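PDB 4E9J: secretin XcpQ from Pseudomonas aeruginosa, which forms the outer membrane channel of the type II secretion system, through which folded exoproteins such as elastase LasB are exported. Local coordinates for residues K27-D30 with I31-I35; F46-D49 with P50-G54. One frame throughout, in Å; residues are numbered along the deposited sequence.

Contact 1. Residues K27-D30 with I31-I35; sequences KDAD and IREFI
D30 accepts three backbone N-H groups from the first turn of the helix that follows it, one with its carboxylate and two with its carbonyl oxygen. Its CG lies anti to the backbone N (chi1 -165°), which turns the carboxylate back over the start of the helix. There D30 OD1 accepts from R32 N at 2.9 Å, in a nearly straight bond (164°) on its anti side and a little out of the carboxylate plane. The carbonyl oxygen D30 O is shared. F34 N reaches it at 3.3 Å, long but straight and in the carbonyl plane, as the first i to i+4 bond of the helix; E33 N comes closer, 3.0 Å from D30 O, but bent and well above that plane. This is an N-cap at a strand-to-helix junction of the N0 domain, where strand 21-30 passes directly into helix 31-42. Aspartate suits the place because a short acidic side chain can reach an N-H of the first turn, and its charge probably interacts well with the positive end of the helix dipole. The N-H of I31 turns elsewhere, to the backbone of G54. R32 runs its CB, CG and CD past OD1, with R32 CB 3.4 Å from D30 OD1, and carries its guanidinium on to weak bonds with the carbonyls of D49 and V52. The extended chain of E33 brings OE2 within 4.2 Å of A29 CB, a loose touch. I31 and F34 are apolar because they enter the core, against V56 of strand 55-61 and M77 of helix 66-79.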
# COMPACT_ATOMS: atom_id res chain seq x y z
N LYS A 27 26.60 -9.31 3.55
CA LYS A 27 25.98 -10.33 4.41
C LYS A 27 26.40 -10.12 5.85
O LYS A 27 27.58 -9.93 6.12
CB LYS A 27 26.41 -11.73 3.97
CG LYS A 27 25.85 -12.13 2.63
CD LYS A 27 24.44 -12.69 2.77
CE LYS A 27 23.67 -12.64 1.48
NZ LYS A 27 24.26 -13.51 0.42
N ASP A 28 25.41 -10.13 6.75
CA ASP A 28 25.55 -10.00 8.21
C ASP A 28 26.46 -8.85 8.64
O ASP A 28 27.31 -9.01 9.53
CB ASP A 28 26.01 -11.35 8.79
CG ASP A 28 25.06 -12.47 8.44
OD1 ASP A 28 23.96 -12.52 9.03
OD2 ASP A 28 25.40 -13.29 7.56
N ALA A 29 26.29 -7.70 8.00
CA ALA A 29 27.08 -6.53 8.32
C ALA A 29 26.34 -5.62 9.28
O ALA A 29 25.11 -5.60 9.30
CB ALA A 29 27.41 -5.77 7.04
N ASP A 30 27.09 -4.86 10.05
CA ASP A 30 26.49 -3.89 10.95
C ASP A 30 25.76 -2.87 10.07
O ASP A 30 26.26 -2.52 8.99
CB ASP A 30 27.57 -3.18 11.78
CG ASP A 30 27.02 -2.42 12.97
OD1 ASP A 30 26.18 -1.51 12.75
OD2 ASP A 30 27.42 -2.73 14.11
N ILE A 31 24.58 -2.41 10.49
CA ILE A 31 23.83 -1.41 9.72
C ILE A 31 24.67 -0.15 9.53
O ILE A 31 24.55 0.51 8.50
CB ILE A 31 22.45 -1.13 10.37
CG1 ILE A 31 21.53 -0.39 9.37
CG2 ILE A 31 22.59 -0.33 11.69
CD1 ILE A 31 20.10 -0.30 9.84
N ARG A 32 25.54 0.17 10.50
CA ARG A 32 26.43 1.33 10.41
C ARG A 32 27.47 1.22 9.28
O ARG A 32 27.84 2.25 8.71
CB ARG A 32 27.04 1.64 11.76
CG ARG A 32 25.97 2.11 12.75
CD ARG A 32 26.38 1.88 14.19
NE ARG A 32 25.41 2.39 15.15
CZ ARG A 32 25.29 3.65 15.54
NH1 ARG A 32 26.06 4.59 15.01
NH2 ARG A 32 24.37 3.99 16.44
N GLU A 33 27.89 -0.01 8.93
CA GLU A 33 28.78 -0.24 7.80
C GLU A 33 28.01 0.01 6.52
O GLU A 33 28.50 0.70 5.63
CB GLU A 33 29.35 -1.68 7.81
CG GLU A 33 30.17 -1.99 6.56
CD GLU A 33 31.02 -3.24 6.65
OE1 GLU A 33 31.73 -3.39 7.67
OE2 GLU A 33 30.99 -4.07 5.71
N PHE A 34 26.78 -0.52 6.44
CA PHE A 34 25.95 -0.28 5.26
C PHE A 34 25.73 1.22 5.03
O PHE A 34 25.83 1.68 3.89
CB PHE A 34 24.63 -1.04 5.36
CG PHE A 34 23.69 -0.75 4.22
CD1 PHE A 34 23.97 -1.20 2.93
CD2 PHE A 34 22.56 0.03 4.41
CE1 PHE A 34 23.11 -0.91 1.86
CE2 PHE A 34 21.71 0.33 3.35
CZ PHE A 34 21.98 -0.15 2.09
N ILE A 35 25.49 1.99 6.09
CA ILE A 35 25.30 3.46 6.00
C ILE A 35 26.56 4.14 5.45
O ILE A 35 26.46 5.00 4.57
CB ILE A 35 24.86 4.04 7.37
CG1 ILE A 35 23.43 3.55 7.73
CG2 ILE A 35 24.93 5.57 7.37
CD1 ILE A 35 23.10 3.59 9.30

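Contact 2. Residues F46-D49 with P50-G54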
# COMPACT_ATOMS: atom_id res chain seq x y z
N PHE A 46 25.76 11.38 6.64
CA PHE A 46 24.70 11.16 7.61
C PHE A 46 25.27 11.19 9.04
O PHE A 46 26.36 10.69 9.26
CB PHE A 46 24.07 9.78 7.42
CG PHE A 46 23.53 9.50 6.04
CD1 PHE A 46 22.38 10.12 5.58
CD2 PHE A 46 24.19 8.62 5.19
CE1 PHE A 46 21.89 9.85 4.28
CE2 PHE A 46 23.70 8.36 3.92
CZ PHE A 46 22.58 9.00 3.46
N VAL A 47 24.51 11.69 10.01
CA VAL A 47 24.85 11.55 11.44
C VAL A 47 23.93 10.42 11.89
O VAL A 47 22.74 10.48 11.63
CB VAL A 47 24.64 12.83 12.29
CG1 VAL A 47 24.86 12.52 13.77
CG2 VAL A 47 25.59 13.92 11.85
N VAL A 48 24.47 9.36 12.48
CA VAL A 48 23.67 8.21 12.87
C VAL A 48 23.33 8.32 14.35
O VAL A 48 24.25 8.29 15.16
CB VAL A 48 24.45 6.92 12.53
CG1 VAL A 48 23.71 5.69 13.01
CG2 VAL A 48 24.69 6.84 11.03
N ASP A 49 22.01 8.46 14.72
CA ASP A 49 21.59 8.57 16.12
C ASP A 49 22.19 7.41 16.94
O ASP A 49 22.21 6.27 16.44
CB ASP A 49 20.05 8.56 16.21
CG ASP A 49 19.48 8.70 17.60
OD1 ASP A 49 19.35 7.68 18.28
OD2 ASP A 49 19.09 9.81 17.97
N PRO A 50 22.66 7.65 18.19
CA PRO A 50 23.25 6.55 18.98
C PRO A 50 22.44 5.26 19.09
O PRO A 50 23.01 4.19 19.21
CB PRO A 50 23.49 7.16 20.36
CG PRO A 50 23.51 8.63 20.14
CD PRO A 50 22.74 8.94 18.90
N ARG A 51 21.09 5.35 19.03
CA ARG A 51 20.19 4.20 19.13
C ARG A 51 20.09 3.35 17.85
O ARG A 51 19.50 2.27 17.92
CB ARG A 51 18.77 4.65 19.52
CG ARG A 51 18.62 5.28 20.89
CD ARG A 51 17.27 5.95 21.00
NE ARG A 51 17.23 7.21 20.25
CZ ARG A 51 16.18 8.02 20.17
NH1 ARG A 51 15.04 7.71 20.78
NH2 ARG A 51 16.25 9.15 19.48
N VAL A 52 20.64 3.82 16.69
CA VAL A 52 20.57 3.06 15.43
C VAL A 52 21.51 1.85 15.54
O VAL A 52 22.71 2.02 15.69
CB VAL A 52 20.88 3.91 14.17
CG1 VAL A 52 20.79 3.07 12.89
CG2 VAL A 52 19.96 5.11 14.07
N LYS A 53 20.95 0.65 15.48
CA LYS A 53 21.70 -0.59 15.64
C LYS A 53 21.06 -1.69 14.82
O LYS A 53 19.95 -1.51 14.34
CB LYS A 53 21.75 -0.99 17.13
N GLY A 54 21.77 -2.80 14.64
CA GLY A 54 21.26 -3.95 13.89
C GLY A 54 22.24 -4.52 12.89
O GLY A 54 23.20 -3.86 12.49
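The carboxylate of D49 is held by R51 through three bonds, one from the backbone and two from the guanidinium. D49 OD1 receives R51 N at 3.0 Å on its anti side (an Asx turn) and R51 NE at 2.9 Å on its syn side, the two donors arriving from opposite faces of the carboxylate plane. The second oxygen, D49 OD2, meets R51 NH2 at 3.3 Å in an almost straight bond (176°), in the guanidinium plane but from above the carboxylate. The grip is therefore side-on, with the two flat groups turned 48° apart. R51 comes round to it because its chain bends at chi3 (-75°), bringing NE back over the turn. The backbone behind these bonds is a type I beta turn from D49 to V52, closed by V52 N donating to D49 O at 2.9 Å. P50 suits the second position of this turn, since its ring fixes phi near the value required and it has no N-H to satisfy. Just outside the turn, V48 CG1 packs on V52 CB at 3.5 Å, the two branched side chains crossing at about a right angle; V48 also lies against I35 of helix 31-42. Further out, R92 of strand 91-95 forms a second salt bridge to D49 OD2, and P95 packs on both D49 and R51. R51 NH1 continues to the carbonyl of A86 of the second subunit. Because D49 is buried, two arginines plus a backbone N-H probably keep its carboxylate ionised, and the bond to D49 probably helps hold R51 in the pose from which NH1 reaches the second subunit.

Contact 1 comes first along the chain and contact 2 follows in series, both within the N0 domain, on the same side of the chain's centre and with their own centres about 11 Å apart. The rest of helix 31-42 leads from one to strand 46-48 of the other, and the loop after that strand returns to the start of the helix, where the two contacts touch through I31 and R32. The helix start is thus tied to the turn leading into strand 55-61, joining the edge of the three-stranded sheet to the larger mixed sheet, which runs on into the strands of the N1 region.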